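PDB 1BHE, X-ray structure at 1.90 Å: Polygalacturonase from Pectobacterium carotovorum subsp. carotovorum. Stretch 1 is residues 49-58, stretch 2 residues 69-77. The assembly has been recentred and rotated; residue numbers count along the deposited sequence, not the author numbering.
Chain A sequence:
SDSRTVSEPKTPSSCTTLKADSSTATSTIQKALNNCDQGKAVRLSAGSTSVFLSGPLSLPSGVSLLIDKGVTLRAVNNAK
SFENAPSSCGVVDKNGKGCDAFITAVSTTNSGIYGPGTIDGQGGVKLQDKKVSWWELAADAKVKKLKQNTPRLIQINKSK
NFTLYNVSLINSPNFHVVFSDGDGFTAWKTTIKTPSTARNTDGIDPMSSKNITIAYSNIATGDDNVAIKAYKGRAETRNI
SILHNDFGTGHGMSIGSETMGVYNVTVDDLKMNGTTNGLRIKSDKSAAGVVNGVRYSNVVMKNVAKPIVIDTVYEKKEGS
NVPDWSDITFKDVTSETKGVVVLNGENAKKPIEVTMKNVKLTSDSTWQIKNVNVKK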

ATOM      1  N   THR A  49      13.369   1.241 -27.914  1.00 11.79           N
ATOM      2  CA  THR A  49      12.876   0.261 -26.956  1.00 11.13           C
ATOM      3  C   THR A  49      11.593   0.840 -26.341  1.00 11.09           C
ATOM      4  O   THR A  49      11.178   1.942 -26.703  1.00 10.04           O
ATOM      5  CB  THR A  49      13.824  -0.090 -25.804  1.00 12.04           C
ATOM      6  OG1 THR A  49      13.883   1.036 -24.914  1.00 12.12           O
ATOM      7  CG2 THR A  49      15.220  -0.456 -26.287  1.00 11.72           C
ATOM      8  N   SER A  50      10.992   0.088 -25.429  1.00 10.37           N
ATOM      9  CA  SER A  50       9.787   0.555 -24.752  1.00 10.18           C
ATOM     10  C   SER A  50      10.040   0.553 -23.243  1.00  9.70           C
ATOM     11  O   SER A  50       9.105   0.546 -22.452  1.00  8.98           O
ATOM     12  CB  SER A  50       8.606  -0.357 -25.085  1.00 10.33           C
ATOM     13  OG  SER A  50       8.854  -1.651 -24.546  1.00 11.32           O
ATOM     14  N   VAL A  51      11.318   0.488 -22.866  1.00  8.99           N
ATOM     15  CA  VAL A  51      11.692   0.408 -21.456  1.00  8.86           C
ATOM     16  C   VAL A  51      12.623   1.545 -21.053  1.00  8.11           C
ATOM     17  O   VAL A  51      13.693   1.724 -21.642  1.00  8.49           O
ATOM     18  CB  VAL A  51      12.388  -0.932 -21.128  1.00  8.91           C
ATOM     19  CG1 VAL A  51      12.792  -1.003 -19.654  1.00  9.08           C
ATOM     20  CG2 VAL A  51      11.515  -2.136 -21.455  1.00  9.49           C
ATOM     21  N   PHE A  52      12.225   2.323 -20.058  1.00  7.84           N
ATOM     22  CA  PHE A  52      13.062   3.360 -19.470  1.00  7.97           C
ATOM     23  C   PHE A  52      13.707   2.760 -18.213  1.00  8.88           C
ATOM     24  O   PHE A  52      12.988   2.434 -17.265  1.00  8.84           O
ATOM     25  CB  PHE A  52      12.273   4.610 -19.099  1.00  7.84           C
ATOM     26  CG  PHE A  52      11.808   5.448 -20.258  1.00  7.45           C
ATOM     27  CD1 PHE A  52      10.587   5.208 -20.857  1.00  7.04           C
ATOM     28  CD2 PHE A  52      12.597   6.485 -20.732  1.00  7.80           C
ATOM     29  CE1 PHE A  52      10.154   5.979 -21.919  1.00  7.60           C
ATOM     30  CE2 PHE A  52      12.172   7.265 -21.799  1.00  8.48           C
ATOM     31  CZ  PHE A  52      10.949   7.013 -22.388  1.00  7.81           C
ATOM     32  N   LEU A  53      15.015   2.566 -18.247  1.00  9.56           N
ATOM     33  CA  LEU A  53      15.740   1.980 -17.112  1.00 10.40           C
ATOM     34  C   LEU A  53      16.288   3.119 -16.262  1.00  9.91           C
ATOM     35  O   LEU A  53      17.047   3.953 -16.769  1.00 10.15           O
ATOM     36  CB  LEU A  53      16.844   1.066 -17.633  1.00 11.78           C
ATOM     37  CG  LEU A  53      17.376  -0.036 -16.720  1.00 13.68           C
ATOM     38  CD1 LEU A  53      16.263  -0.931 -16.192  1.00 13.69           C
ATOM     39  CD2 LEU A  53      18.408  -0.881 -17.460  1.00 14.60           C
ATOM     40  N   SER A  54      15.883   3.194 -14.997  1.00  9.20           N
ATOM     41  CA  SER A  54      16.270   4.330 -14.164  1.00  7.93           C
ATOM     42  C   SER A  54      16.471   3.993 -12.695  1.00  7.36           C
ATOM     43  O   SER A  54      15.962   3.006 -12.175  1.00  6.71           O
ATOM     44  CB  SER A  54      15.127   5.366 -14.271  1.00  8.16           C
ATOM     45  OG  SER A  54      15.276   6.454 -13.380  1.00  7.42           O
ATOM     46  N   GLY A  55      17.192   4.880 -12.018  1.00  6.96           N
ATOM     47  CA  GLY A  55      17.371   4.820 -10.574  1.00  6.77           C
ATOM     48  C   GLY A  55      16.379   5.824  -9.975  1.00  6.58           C
ATOM     49  O   GLY A  55      15.452   6.279 -10.651  1.00  6.21           O
ATOM     50  N   PRO A  56      16.572   6.187  -8.718  1.00  6.83           N
ATOM     51  CA  PRO A  56      15.689   7.097  -8.019  1.00  6.75           C
ATOM     52  C   PRO A  56      15.362   8.379  -8.768  1.00  6.16           C
ATOM     53  O   PRO A  56      16.246   9.048  -9.296  1.00  5.13           O
ATOM     54  CB  PRO A  56      16.451   7.428  -6.733  1.00  6.96           C
ATOM     55  CG  PRO A  56      17.246   6.197  -6.467  1.00  7.26           C
ATOM     56  CD  PRO A  56      17.640   5.668  -7.825  1.00  7.25           C
ATOM     57  N   LEU A  57      14.081   8.729  -8.771  1.00  4.99           N
ATOM     58  CA  LEU A  57      13.579   9.934  -9.389  1.00  4.10           C
ATOM     59  C   LEU A  57      12.826  10.766  -8.345  1.00  5.01           C
ATOM     60  O   LEU A  57      12.224  10.208  -7.428  1.00  4.20           O
ATOM     61  CB  LEU A  57      12.617   9.603 -10.540  1.00  4.38           C
ATOM     62  CG  LEU A  57      13.169   8.797 -11.715  1.00  4.25           C
ATOM     63  CD1 LEU A  57      12.048   8.276 -12.612  1.00  4.12           C
ATOM     64  CD2 LEU A  57      14.159   9.629 -12.524  1.00  4.60           C
ATOM     65  N   SER A  58      12.869  12.078  -8.509  1.00  5.27           N
ATOM     66  CA  SER A  58      12.130  12.988  -7.631  1.00  4.81           C
ATOM     67  C   SER A  58      11.053  13.712  -8.436  1.00  4.71           C
ATOM     68  O   SER A  58      11.306  14.322  -9.480  1.00  4.51           O
ATOM     69  CB  SER A  58      13.059  14.018  -6.996  1.00  6.28           C
ATOM     70  OG  SER A  58      12.345  14.922  -6.172  1.00  8.23           O
TER
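Stretch 2, residues 69-77: KGVTLRAVN

Stretch 2 lies beside stretch 1 as a neighbouring parallel β-strand. Residues 51-54 and 72-75 are the paired strands: their axes approach to 4.7 Å, and their N-to-C directions differ by 25° (signed crossing angle -25°), a modest twist. The register is constant, each residue of stretch 1 from Ser50 to Ser54 facing the residue 21 positions later. The CA-CA separation is 4.8 Å for Ser50-Val71, Val51-Thr72 and Phe52-Leu73, then widens to 5.0 Å for Leu53-Arg74 and 5.3 Å for Ser54-Ala75. Backbone torsions on both strands are extended, for example -123/123 at Val51 and -126/132 at Thr72. Together the two stretches bury 629 Å², both sides summed.

Thr49 makes no contact with stretch 2, but its OG1 accepts a weak hydrogen bond from Val51 N (3.3 Å) just before the pairing begins. At Ser50, still outside the strand, the carbonyl opens the ladder: Thr72 N donates to Ser50 O at 2.9 Å with an N-H...O angle of 164°. The same oxygen receives a CA-H...O contact from Val71 CA at 3.3 Å. A water adds a polar bridge at this end, accepting from Ser50 OG (2.9 Å) and Thr72 OG1 (2.8 Å) and donating to Gly70 O (2.9 Å). Gly70 has a phi of 76°, a positive value that by itself favours glycine.

Val51 makes no backbone N-H...O bond to stretch 2; its CA approaches Thr72 O at 3.4 Å. Its side chain shares a face of the sheet with those of Thr72, Leu53 and Arg74, and Val51 CG1 lies over one face of the Arg74 guanidinium, 3.6 Å from NH1.

Phe52 uses both backbone polar groups. Its N donates to Thr72 O (2.9 Å, 165°) and its O accepts from Arg74 N (2.8 Å, 163°), so one residue spans two alternate residues of its partner, the hallmark of parallel pairing. Its side chain is on the other face, with those of Leu73, Ser54 and Ala75. There Phe52 CB packs 3.9 Å from Leu73 CD1, while Val71 CG1 meets the ring at its edge, 3.8 Å from Phe52 CD1.

Leu53 returns to the Val51 face. Its CA is 3.5 Å from Arg74 O, its CD1 is 3.9 Å from Arg74 CG, and its CG reaches Val76 CG1 at 3.5 Å.

Ser54 repeats the Phe52 pattern: Ser54 N donates to Arg74 O (3.0 Å, 165°), and Val76 N donates to Ser54 O (3.0 Å, 159°), completing five backbone hydrogen bonds. Its hydroxyl stays within stretch 1, Ser54 OG donating to Gly55 O at 2.7 Å.

Beyond the ladder, Gly55 CA stands 4.2 Å from Val76 CG2, and Pro56 is out of reach. Leu57 points its CA-to-CB bond toward stretch 2, bringing Leu57 CD1 to 4.2 Å from Leu73 CD2. Ser58 makes no contact.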

ATOM      1  N   LYS A  69       0.824   3.392 -22.893  1.00 11.01           N
ATOM      2  CA  LYS A  69       0.459   1.990 -23.025  1.00 13.09           C
ATOM      3  C   LYS A  69       1.647   1.236 -23.626  1.00 12.08           C
ATOM      4  O   LYS A  69       2.296   1.748 -24.537  1.00 12.60           O
ATOM      5  CB  LYS A  69      -0.738   1.762 -23.951  1.00 15.64           C
ATOM      6  CG  LYS A  69      -1.833   2.799 -23.948  1.00 18.72           C
ATOM      7  CD  LYS A  69      -3.214   2.165 -24.069  1.00 20.80           C
ATOM      8  CE  LYS A  69      -4.330   3.179 -23.892  1.00 22.05           C
ATOM      9  NZ  LYS A  69      -5.519   2.570 -23.219  1.00 22.68           N
ATOM     10  N   GLY A  70       1.963   0.062 -23.111  1.00 11.31           N
ATOM     11  CA  GLY A  70       3.069  -0.735 -23.613  1.00 10.61           C
ATOM     12  C   GLY A  70       4.455  -0.277 -23.202  1.00  9.99           C
ATOM     13  O   GLY A  70       5.441  -0.892 -23.627  1.00 10.21           O
ATOM     14  N   VAL A  71       4.587   0.822 -22.467  1.00  8.43           N
ATOM     15  CA  VAL A  71       5.888   1.328 -22.049  1.00  7.88           C
ATOM     16  C   VAL A  71       6.077   0.954 -20.576  1.00  7.64           C
ATOM     17  O   VAL A  71       5.096   0.892 -19.831  1.00  6.97           O
ATOM     18  CB  VAL A  71       6.006   2.849 -22.244  1.00  7.71           C
ATOM     19  CG1 VAL A  71       7.252   3.448 -21.608  1.00  7.62           C
ATOM     20  CG2 VAL A  71       6.006   3.186 -23.737  1.00  8.10           C
ATOM     21  N   THR A  72       7.320   0.690 -20.206  1.00  6.81           N
ATOM     22  CA  THR A  72       7.636   0.326 -18.831  1.00  7.28           C
ATOM     23  C   THR A  72       8.714   1.248 -18.269  1.00  7.10           C
ATOM     24  O   THR A  72       9.729   1.485 -18.929  1.00  7.56           O
ATOM     25  CB  THR A  72       8.139  -1.130 -18.759  1.00  7.70           C
ATOM     26  OG1 THR A  72       7.144  -2.010 -19.314  1.00  8.14           O
ATOM     27  CG2 THR A  72       8.414  -1.558 -17.327  1.00  7.59           C
ATOM     28  N   LEU A  73       8.488   1.773 -17.073  1.00  6.56           N
ATOM     29  CA  LEU A  73       9.530   2.517 -16.349  1.00  5.85           C
ATOM     30  C   LEU A  73      10.055   1.473 -15.356  1.00  5.47           C
ATOM     31  O   LEU A  73       9.315   1.066 -14.453  1.00  4.54           O
ATOM     32  CB  LEU A  73       8.962   3.748 -15.672  1.00  6.76           C
ATOM     33  CG  LEU A  73       9.863   4.491 -14.680  1.00  7.00           C
ATOM     34  CD1 LEU A  73      11.103   5.042 -15.373  1.00  7.07           C
ATOM     35  CD2 LEU A  73       9.107   5.624 -13.999  1.00  6.76           C
ATOM     36  N   ARG A  74      11.267   0.998 -15.563  1.00  6.27           N
ATOM     37  CA  ARG A  74      11.844  -0.071 -14.759  1.00  7.35           C
ATOM     38  C   ARG A  74      13.000   0.338 -13.868  1.00  7.43           C
ATOM     39  O   ARG A  74      13.958   0.973 -14.312  1.00  6.81           O
ATOM     40  CB  ARG A  74      12.312  -1.165 -15.737  1.00  9.03           C
ATOM     41  CG  ARG A  74      12.815  -2.458 -15.110  1.00  9.84           C
ATOM     42  CD  ARG A  74      13.205  -3.463 -16.201  1.00 11.33           C
ATOM     43  NE  ARG A  74      12.011  -3.984 -16.857  1.00 12.44           N
ATOM     44  CZ  ARG A  74      11.955  -4.481 -18.090  1.00 13.52           C
ATOM     45  NH1 ARG A  74      13.027  -4.551 -18.860  1.00 14.03           N
ATOM     46  NH2 ARG A  74      10.791  -4.906 -18.559  1.00 14.75           N
ATOM     47  N   ALA A  75      12.906  -0.054 -12.596  1.00  7.49           N
ATOM     48  CA  ALA A  75      13.943   0.253 -11.615  1.00  8.39           C
ATOM     49  C   ALA A  75      15.185  -0.601 -11.853  1.00  8.69           C
ATOM     50  O   ALA A  75      15.080  -1.829 -11.964  1.00  8.85           O
ATOM     51  CB  ALA A  75      13.404   0.044 -10.202  1.00  8.18           C
ATOM     52  N   VAL A  76      16.348   0.040 -11.942  1.00  9.24           N
ATOM     53  CA  VAL A  76      17.573  -0.723 -12.186  1.00 10.05           C
ATOM     54  C   VAL A  76      17.798  -1.725 -11.069  1.00 10.04           C
ATOM     55  O   VAL A  76      17.505  -1.464  -9.897  1.00  9.40           O
ATOM     56  CB  VAL A  76      18.808   0.172 -12.376  1.00 11.13           C
ATOM     57  CG1 VAL A  76      18.631   1.030 -13.623  1.00 11.89           C
ATOM     58  CG2 VAL A  76      19.069   1.059 -11.167  1.00 11.15           C
ATOM     59  N   ASN A  77      18.295  -2.902 -11.428  1.00 11.16           N
ATOM     60  CA  ASN A  77      18.579  -3.970 -10.479  1.00 12.11           C
ATOM     61  C   ASN A  77      19.992  -3.795  -9.921  1.00 12.73           C
ATOM     62  O   ASN A  77      20.902  -4.592 -10.140  1.00 12.52           O
ATOM     63  CB  ASN A  77      18.402  -5.343 -11.125  1.00 12.83           C
ATOM     64  CG  ASN A  77      19.278  -5.606 -12.327  1.00 13.59           C
ATOM     65  OD1 ASN A  77      19.561  -4.709 -13.122  1.00 14.58           O
ATOM     66  ND2 ASN A  77      19.744  -6.843 -12.487  1.00 13.15           N
TER
HETATM   67  O   HOH W   1       7.475  -2.293 -22.061  1.00 11.11           O